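Long-range contacts in pyruvate kinase (Toxoplasma gondii, PDB 3GG8), which catalyses the final step of glycolysis, transferring a phosphoryl group from phosphoenolpyruvate to ADP to give pyruvate and ATP: residues Arg39-Met44 with Gly61-Leu67; Leu148-Pro154 with Val172-Val177; Cys343-Ser347 with Thr359-Met363. All coordinates share one frame; numbering follows the deposited sequence.

Contact 1 (Arg39-Met44 with Gly61-Leu67); sequences RIVCTM and GMNVCRL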
loop_
_atom_site.group_PDB
_atom_site.type_symbol
_atom_site.label_atom_id
_atom_site.label_comp_id
_atom_site.label_asym_id
_atom_site.label_seq_id
_atom_site.Cartn_x
_atom_site.Cartn_y
_atom_site.Cartn_z
ATOM N N ARG C 39 8.507 20.411 -22.161
ATOM C CA ARG C 39 8.329 21.291 -23.324
ATOM C C ARG C 39 9.043 22.639 -23.122
ATOM O O ARG C 39 9.117 23.144 -22.003
ATOM C CB ARG C 39 6.839 21.579 -23.486
ATOM C CG ARG C 39 6.045 20.652 -24.371
ATOM C CD ARG C 39 6.397 19.210 -24.276
ATOM N NE ARG C 39 7.455 18.781 -25.193
ATOM C CZ ARG C 39 7.342 18.670 -26.518
ATOM N NH1 ARG C 39 8.375 18.234 -27.218
ATOM N NH2 ARG C 39 6.222 19.002 -27.155
ATOM N N ILE C 40 9.572 23.230 -24.194
ATOM C CA ILE C 40 10.358 24.465 -24.041
ATOM C C ILE C 40 9.677 25.640 -24.743
ATOM O O ILE C 40 9.357 25.559 -25.938
ATOM C CB ILE C 40 11.818 24.291 -24.521
ATOM C CG1 ILE C 40 12.548 23.229 -23.671
ATOM C CG2 ILE C 40 12.569 25.618 -24.494
ATOM C CD1 ILE C 40 13.903 22.829 -24.195
ATOM N N VAL C 41 9.432 26.707 -23.978
ATOM C CA VAL C 41 8.853 27.942 -24.520
ATOM C C VAL C 41 9.951 29.002 -24.704
ATOM O O VAL C 41 10.739 29.272 -23.777
ATOM C CB VAL C 41 7.709 28.491 -23.621
ATOM C CG1 VAL C 41 7.072 29.742 -24.240
ATOM C CG2 VAL C 41 6.654 27.393 -23.326
ATOM N N CYS C 42 9.996 29.578 -25.912
ATOM C CA CYS C 42 10.995 30.595 -26.274
ATOM C C CYS C 42 10.330 31.897 -26.668
ATOM O O CYS C 42 9.373 31.918 -27.458
ATOM C CB CYS C 42 11.866 30.108 -27.424
ATOM S SG CYS C 42 12.817 28.621 -27.018
ATOM N N THR C 43 10.829 32.979 -26.078
ATOM C CA THR C 43 10.341 34.328 -26.358
ATOM C C THR C 43 11.064 34.860 -27.590
ATOM O O THR C 43 12.300 34.832 -27.664
ATOM C CB THR C 43 10.557 35.258 -25.145
ATOM O OG1 THR C 43 9.860 34.715 -24.026
ATOM C CG2 THR C 43 10.029 36.678 -25.398
ATOM N N MET C 44 10.270 35.334 -28.550
ATOM C CA MET C 44 10.768 35.930 -29.774
ATOM C C MET C 44 11.348 37.301 -29.483
ATOM O O MET C 44 10.889 37.981 -28.574
ATOM C CB MET C 44 9.594 36.096 -30.747
ATOM C CG MET C 44 8.905 34.780 -31.059
ATOM S SD MET C 44 10.001 33.634 -31.947
ATOM C CE MET C 44 10.903 32.766 -30.643
ATOM N N GLY C 61 15.185 22.245 -29.587
ATOM C CA GLY C 61 14.106 21.917 -28.653
ATOM C C GLY C 61 12.956 22.906 -28.501
ATOM O O GLY C 61 12.069 22.690 -27.674
ATOM N N MET C 62 12.943 23.989 -29.271
ATOM C CA MET C 62 11.829 24.957 -29.182
ATOM C C MET C 62 10.504 24.322 -29.625
ATOM O O MET C 62 10.434 23.767 -30.716
ATOM C CB MET C 62 12.113 26.212 -30.025
ATOM C CG MET C 62 10.924 27.175 -30.161
ATOM S SD MET C 62 11.422 28.776 -30.813
ATOM C CE MET C 62 11.599 28.415 -32.576
ATOM N N ASN C 63 9.469 24.407 -28.778
ATOM C CA ASN C 63 8.135 23.909 -29.105
ATOM C C ASN C 63 7.095 25.017 -29.175
ATOM O O ASN C 63 6.061 24.880 -29.835
ATOM C CB ASN C 63 7.678 22.867 -28.075
ATOM C CG ASN C 63 8.719 21.804 -27.810
ATOM O OD1 ASN C 63 9.200 21.679 -26.684
ATOM N ND2 ASN C 63 9.059 21.011 -28.837
ATOM N N VAL C 64 7.352 26.110 -28.458
ATOM C CA VAL C 64 6.386 27.211 -28.380
ATOM C C VAL C 64 7.116 28.537 -28.558
ATOM O O VAL C 64 8.199 28.731 -27.988
ATOM C CB VAL C 64 5.622 27.227 -27.020
ATOM C CG1 VAL C 64 4.594 28.374 -26.967
ATOM C CG2 VAL C 64 4.950 25.842 -26.723
ATOM N N CYS C 65 6.496 29.424 -29.343
ATOM C CA CYS C 65 6.958 30.793 -29.563
ATOM C C CYS C 65 6.082 31.825 -28.846
ATOM O O CYS C 65 4.921 32.034 -29.217
ATOM C CB CYS C 65 6.971 31.109 -31.058
ATOM S SG CYS C 65 7.995 29.965 -31.996
ATOM N N ARG C 66 6.681 32.476 -27.853
ATOM C CA ARG C 66 6.076 33.555 -27.091
ATOM C C ARG C 66 6.322 34.917 -27.735
ATOM O O ARG C 66 7.470 35.313 -27.945
ATOM C CB ARG C 66 6.643 33.572 -25.673
ATOM C CG ARG C 66 6.248 34.810 -24.855
ATOM C CD ARG C 66 6.600 34.580 -23.397
ATOM N NE ARG C 66 6.276 35.705 -22.515
ATOM C CZ ARG C 66 7.143 36.648 -22.151
ATOM N NH1 ARG C 66 8.396 36.609 -22.603
ATOM N NH2 ARG C 66 6.760 37.629 -21.333
ATOM N N LEU C 67 5.235 35.612 -28.058
ATOM C CA LEU C 67 5.276 36.996 -28.479
ATOM C C LEU C 67 4.941 37.865 -27.265
ATOM O O LEU C 67 3.807 37.870 -26.785
ATOM C CB LEU C 67 4.238 37.235 -29.561
ATOM C CG LEU C 67 4.158 36.295 -30.767
ATOM C CD1 LEU C 67 2.928 36.639 -31.599
ATOM C CD2 LEU C 67 5.450 36.357 -31.593
#
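From Val-41 beside Val-64 to Thr-43 beside Arg-66, the two strands run parallel, their segment axes 4.6 Å apart at closest approach and inclined by 30°, held by the bonds Cys-42 N to Val-64 O, Arg-66 N to Cys-42 O and Met-44 N to Arg-66 O. Towards the start of the strands the register steps over Asn-63, and Ile-40 O accepts from two consecutive amides, Asn-63 N (3.1 Å) and Val-64 N, the latter bond longer and more bent. OD1 of Asn-63 takes Ile-40 N in the amide plane, on a lone pair, at 3.0 Å. The same amide lies stacked on one face of the Arg-39 guanidinium, their planes 30° apart, with OD1 of Asn-63 3.5 Å above its centre. The strands are the first two of the (beta/alpha)8 barrel, linked by a beta-alpha-beta crossover through helix 51-60. Val-41 and Val-64 lie side by side, CG2 of Val-41 3.8 Å from CB of Val-64. Further along that sheet face Arg-66 stretches out, with CG anti to the backbone N (chi1 170°), past Thr-43. Its NH1 gives a 2.8 Å bond to Thr-43 OG1, which sits in the guanidinium plane; Thr-43 OG1 is bonded as well to Leu-346 O, and Arg-66 NE forms a salt bridge with Asp-101, so the guanidinium is fixed in rotation. On the other face sulfur dominates: SD of Met-62 touches CB of Cys-42 at 3.7 Å, while Met-44, folded back, brings SD against CB of Cys-65 and CE against SD of Met-62. Met-44 and Cys-65 also touch Ile-84 of helix 74-90.

Contact 2 (Leu148-Pro154 with Val172-Val177); sequences LPQSVKP and VGSDYV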
loop_
_atom_site.group_PDB
_atom_site.type_symbol
_atom_site.label_atom_id
_atom_site.label_comp_id
_atom_site.label_asym_id
_atom_site.label_seq_id
_atom_site.Cartn_x
_atom_site.Cartn_y
_atom_site.Cartn_z
ATOM N N LEU C 148 -3.800 54.594 -5.772
ATOM C CA LEU C 148 -2.823 54.201 -4.733
ATOM C C LEU C 148 -3.246 54.513 -3.274
ATOM O O LEU C 148 -3.182 53.627 -2.401
ATOM C CB LEU C 148 -1.424 54.774 -5.030
ATOM C CG LEU C 148 -0.295 54.461 -4.043
ATOM C CD1 LEU C 148 0.019 52.956 -4.010
ATOM C CD2 LEU C 148 0.949 55.290 -4.337
ATOM N N PRO C 149 -3.662 55.762 -2.994
ATOM C CA PRO C 149 -3.945 56.098 -1.588
ATOM C C PRO C 149 -5.189 55.401 -1.037
ATOM O O PRO C 149 -5.373 55.330 0.183
ATOM C CB PRO C 149 -4.154 57.619 -1.618
ATOM C CG PRO C 149 -3.660 58.077 -2.955
ATOM C CD PRO C 149 -3.885 56.921 -3.880
ATOM N N GLN C 150 -6.020 54.883 -1.941
ATOM C CA GLN C 150 -7.218 54.127 -1.590
ATOM C C GLN C 150 -7.021 52.604 -1.753
ATOM O O GLN C 150 -7.984 51.838 -1.735
ATOM C CB GLN C 150 -8.398 54.608 -2.449
ATOM C CG GLN C 150 -8.902 56.040 -2.115
ATOM C CD GLN C 150 -8.099 57.141 -2.806
ATOM O OE1 GLN C 150 -7.817 57.063 -4.000
ATOM N NE2 GLN C 150 -7.745 58.183 -2.050
ATOM N N SER C 151 -5.776 52.170 -1.914
ATOM C CA SER C 151 -5.466 50.756 -2.083
ATOM C C SER C 151 -4.526 50.313 -0.971
ATOM O O SER C 151 -4.637 49.219 -0.415
ATOM C CB SER C 151 -4.812 50.516 -3.450
ATOM O OG SER C 151 -5.623 51.016 -4.506
ATOM N N VAL C 152 -3.605 51.207 -0.660
ATOM C CA VAL C 152 -2.553 51.012 0.316
ATOM C C VAL C 152 -3.008 51.585 1.672
ATOM O O VAL C 152 -3.827 52.517 1.721
ATOM C CB VAL C 152 -1.231 51.627 -0.278
ATOM C CG1 VAL C 152 -0.714 52.787 0.516
ATOM C CG2 VAL C 152 -0.185 50.561 -0.545
ATOM N N LYS C 153 -2.536 50.983 2.766
ATOM C CA LYS C 153 -2.843 51.444 4.126
ATOM C C LYS C 153 -1.553 51.506 4.940
ATOM O O LYS C 153 -0.574 50.860 4.564
ATOM C CB LYS C 153 -3.848 50.506 4.819
ATOM C CG LYS C 153 -5.212 50.395 4.124
ATOM C CD LYS C 153 -6.258 49.724 5.016
ATOM C CE LYS C 153 -7.172 48.782 4.208
ATOM N NZ LYS C 153 -7.768 49.403 2.967
ATOM N N PRO C 154 -1.534 52.283 6.050
ATOM C CA PRO C 154 -0.353 52.296 6.926
ATOM C C PRO C 154 0.147 50.880 7.254
ATOM O O PRO C 154 -0.638 50.019 7.645
ATOM C CB PRO C 154 -0.874 52.978 8.197
ATOM C CG PRO C 154 -1.944 53.906 7.712
ATOM C CD PRO C 154 -2.591 53.198 6.540
ATOM N N VAL C 172 -1.718 57.875 4.768
ATOM C CA VAL C 172 -2.413 58.014 3.486
ATOM C C VAL C 172 -3.249 59.281 3.465
ATOM O O VAL C 172 -3.889 59.619 4.452
ATOM C CB VAL C 172 -3.313 56.774 3.131
ATOM C CG1 VAL C 172 -2.484 55.500 3.073
ATOM C CG2 VAL C 172 -4.487 56.611 4.117
ATOM N N GLY C 173 -3.216 59.992 2.346
ATOM C CA GLY C 173 -4.097 61.133 2.121
ATOM C C GLY C 173 -5.045 60.778 0.995
ATOM O O GLY C 173 -5.164 59.612 0.633
ATOM N N SER C 174 -5.713 61.775 0.428
ATOM C CA SER C 174 -6.605 61.529 -0.709
ATOM C C SER C 174 -5.853 61.319 -2.020
ATOM O O SER C 174 -6.257 60.498 -2.846
ATOM C CB SER C 174 -7.617 62.663 -0.874
ATOM O OG SER C 174 -6.975 63.925 -0.803
ATOM N N ASP C 175 -4.769 62.070 -2.201
ATOM C CA ASP C 175 -4.022 62.079 -3.460
ATOM C C ASP C 175 -2.521 61.904 -3.236
ATOM O O ASP C 175 -1.711 62.399 -4.015
ATOM C CB ASP C 175 -4.295 63.391 -4.208
ATOM C CG ASP C 175 -3.985 64.634 -3.365
ATOM O OD1 ASP C 175 -4.291 65.755 -3.822
ATOM O OD2 ASP C 175 -3.438 64.500 -2.242
ATOM N N TYR C 176 -2.161 61.225 -2.153
ATOM C CA TYR C 176 -0.762 61.021 -1.771
ATOM C C TYR C 176 -0.656 59.988 -0.659
ATOM O O TYR C 176 -1.640 59.650 0.006
ATOM C CB TYR C 176 -0.104 62.328 -1.295
ATOM C CG TYR C 176 -0.544 62.751 0.094
ATOM C CD1 TYR C 176 -1.641 63.596 0.261
ATOM C CD2 TYR C 176 0.128 62.296 1.247
ATOM C CE1 TYR C 176 -2.067 63.988 1.522
ATOM C CE2 TYR C 176 -0.295 62.674 2.521
ATOM C CZ TYR C 176 -1.395 63.524 2.647
ATOM O OH TYR C 176 -1.837 63.928 3.891
ATOM N N VAL C 177 0.575 59.539 -0.444
ATOM C CA VAL C 177 0.927 58.583 0.590
ATOM C C VAL C 177 2.301 59.024 1.108
ATOM O O VAL C 177 3.170 59.424 0.323
ATOM C CB VAL C 177 0.947 57.137 -0.007
ATOM C CG1 VAL C 177 1.775 56.177 0.825
ATOM C CG2 VAL C 177 -0.478 56.607 -0.176
#
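Pro-149 presses its ring into the tight turn between strands 165-172 and 176-181, where Gly-173 N bonds to Tyr-176 O. CB of Pro-149 sits 3.2 Å from Gly-173 O and 3.6 Å from Tyr-176 O. One atom further, CG of Pro-149 reaches into the turn itself, 3.6 Å from Ser-174 O and equally close to Tyr-176 N, so the ring meets mainly peptide groups, with CG2 of Val-177 beside CB. CA of Pro-149 rests on CG2 of Val-177 at 3.8 Å. The same methyl touches CG1 of Val-152, which leans obliquely towards CG1 of Val-172 too; Val-169 and Ile-158 add to this apolar cluster. Val-152 follows a compact turn in which Leu-148 O accepts from both Ser-151 N and Val-152 N. At the solvent side, Gln-150 bends at chi2 (84°) and extends its amide over the turn: NE2 donates to Ser-174 O at 2.9 Å, a nearly straight bond (168°) lying in the Gln-150 amide plane though tilted from that of the Ser-174 carbonyl. These loops belong to the small beta-sheet domain inserted after the third barrel strand, which in pyruvate kinases forms a mobile lid over the active site. With a single hydrogen bond between the two segments, at an exposed glutamine, the contact relies chiefly on a proline ring packed against turn peptides and on the valine cluster of Val-152, Val-172 and Val-177.

Contact 3 (Cys343-Ser347 with Thr359-Met363); sequences CVMLS and TVETM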
loop_
_atom_site.group_PDB
_atom_site.type_symbol
_atom_site.label_atom_id
_atom_site.label_comp_id
_atom_site.label_asym_id
_atom_site.label_seq_id
_atom_site.Cartn_x
_atom_site.Cartn_y
_atom_site.Cartn_z
ATOM N N CYS C 343 6.065 22.853 -18.944
ATOM C CA CYS C 343 6.945 23.722 -19.727
ATOM C C CYS C 343 7.922 24.515 -18.870
ATOM O O CYS C 343 7.641 24.877 -17.722
ATOM C CB CYS C 343 6.148 24.723 -20.565
ATOM S SG CYS C 343 4.859 24.022 -21.620
ATOM N N VAL C 344 9.083 24.775 -19.460
ATOM C CA VAL C 344 10.052 25.728 -18.939
ATOM C C VAL C 344 10.197 26.840 -19.988
ATOM O O VAL C 344 10.141 26.577 -21.194
ATOM C CB VAL C 344 11.400 25.043 -18.598
ATOM C CG1 VAL C 344 11.289 24.272 -17.284
ATOM C CG2 VAL C 344 11.843 24.110 -19.736
ATOM N N MET C 345 10.342 28.084 -19.536
ATOM C CA MET C 345 10.287 29.215 -20.448
ATOM C C MET C 345 11.533 30.073 -20.403
ATOM O O MET C 345 12.049 30.378 -19.315
ATOM C CB MET C 345 9.060 30.079 -20.174
ATOM C CG MET C 345 8.858 31.191 -21.189
ATOM S SD MET C 345 7.391 32.134 -20.781
ATOM C CE MET C 345 8.085 33.590 -20.032
ATOM N N LEU C 346 12.011 30.418 -21.602
ATOM C CA LEU C 346 13.090 31.369 -21.796
ATOM C C LEU C 346 12.511 32.723 -22.184
ATOM O O LEU C 346 11.577 32.827 -23.021
ATOM C CB LEU C 346 14.094 30.864 -22.844
ATOM C CG LEU C 346 14.838 29.564 -22.443
ATOM C CD1 LEU C 346 15.600 28.924 -23.619
ATOM C CD2 LEU C 346 15.764 29.747 -21.220
ATOM N N SER C 347 13.041 33.764 -21.547
ATOM C CA SER C 347 12.558 35.116 -21.808
ATOM C C SER C 347 13.613 35.916 -22.547
ATOM O O SER C 347 13.754 35.750 -23.763
ATOM C CB SER C 347 12.092 35.796 -20.514
ATOM O OG SER C 347 10.933 35.135 -20.029
ATOM N N THR C 359 21.336 28.553 -25.563
ATOM C CA THR C 359 20.487 28.570 -24.384
ATOM C C THR C 359 19.390 27.496 -24.493
ATOM O O THR C 359 19.082 26.826 -23.508
ATOM C CB THR C 359 19.895 29.977 -24.094
ATOM O OG1 THR C 359 20.950 30.951 -24.088
ATOM C CG2 THR C 359 19.196 30.007 -22.733
ATOM N N VAL C 360 18.823 27.321 -25.687
ATOM C CA VAL C 360 17.780 26.307 -25.884
ATOM C C VAL C 360 18.333 24.891 -25.736
ATOM O O VAL C 360 17.687 24.030 -25.138
ATOM C CB VAL C 360 17.054 26.427 -27.256
ATOM C CG1 VAL C 360 16.013 25.340 -27.407
ATOM C CG2 VAL C 360 16.400 27.763 -27.404
ATOM N N GLU C 361 19.514 24.644 -26.292
ATOM C CA GLU C 361 20.177 23.345 -26.134
ATOM C C GLU C 361 20.477 23.052 -24.665
ATOM O O GLU C 361 20.351 21.913 -24.214
ATOM C CB GLU C 361 21.500 23.290 -26.917
ATOM C CG GLU C 361 21.437 23.770 -28.360
ATOM C CD GLU C 361 22.725 23.494 -29.124
ATOM O OE1 GLU C 361 22.637 22.980 -30.269
ATOM O OE2 GLU C 361 23.818 23.784 -28.588
ATOM N N THR C 362 20.903 24.077 -23.939
ATOM C CA THR C 362 21.288 23.946 -22.534
ATOM C C THR C 362 20.081 23.574 -21.670
ATOM O O THR C 362 20.165 22.680 -20.816
ATOM C CB THR C 362 21.992 25.232 -22.031
ATOM O OG1 THR C 362 23.140 25.475 -22.847
ATOM C CG2 THR C 362 22.413 25.128 -20.573
ATOM N N MET C 363 18.958 24.232 -21.906
ATOM C CA MET C 363 17.753 23.902 -21.168
ATOM C C MET C 363 17.230 22.515 -21.496
ATOM O O MET C 363 16.669 21.870 -20.627
ATOM C CB MET C 363 16.642 24.943 -21.377
ATOM C CG MET C 363 15.660 24.933 -20.194
ATOM S SD MET C 363 14.817 26.493 -19.963
ATOM C CE MET C 363 13.827 26.461 -21.446
#
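Leu-346 and Met-363 meet tip to tip where the eighth strand of the (beta/alpha)8 barrel packs against helix 356-371, which runs back along it. The segment axes pass 10.2 Å apart at 155°, a spacing filled by side chains from both elements. The contact across it is wholly apolar. Met-363 carries much of it: its chain leaves the helix with CG anti to the backbone N and then turns at chi3 (68°), which places the methyl CE between the two strand residues that face the helix, Val-344 and Leu-346. Val-344 and Met-363 slide past each other in opposite directions, CG2 of Val-344 lying 3.5 Å from CE and 3.8 Å from SD of Met-363. Leu-346 spreads its two methyls over the preceding helical turn: CD2 of Leu-346 touches CG2 of Thr-359 at 3.8 Å, and its CD1 reaches CG2 of Val-360 at 4.0 Å. As for polar groups, Thr-359 offers its methyl to Leu-346, while its OG1 is hydrogen-bonded to Phe-355 O, just before the helix. The packing is tightest where CE of Met-363 presses on CG of Leu-346, at 3.4 Å.

How the contacts relate
Contacts 1 and 3 are neighbours, their centres about 8 Å apart, because strands 39-43 and 343-346 lie side by side and close the barrel. Val-41 O and Leu-346 N, 2.8 Å apart, probably hydrogen-bond across that seam, and CG2 of Ile-40 packs against CE of Met-363 at 3.4 Å, so one methionine serves both contacts. Contact 2 stands apart in the lid domain, its centre about 41 Å from the centres of the other two and its nearest atoms about 24 Å from contact 1 and 26 Å from contact 3. In this family the active site lies between the lid and the C-terminal ends of the barrel strands, towards which Thr-43 and Arg-66 are placed.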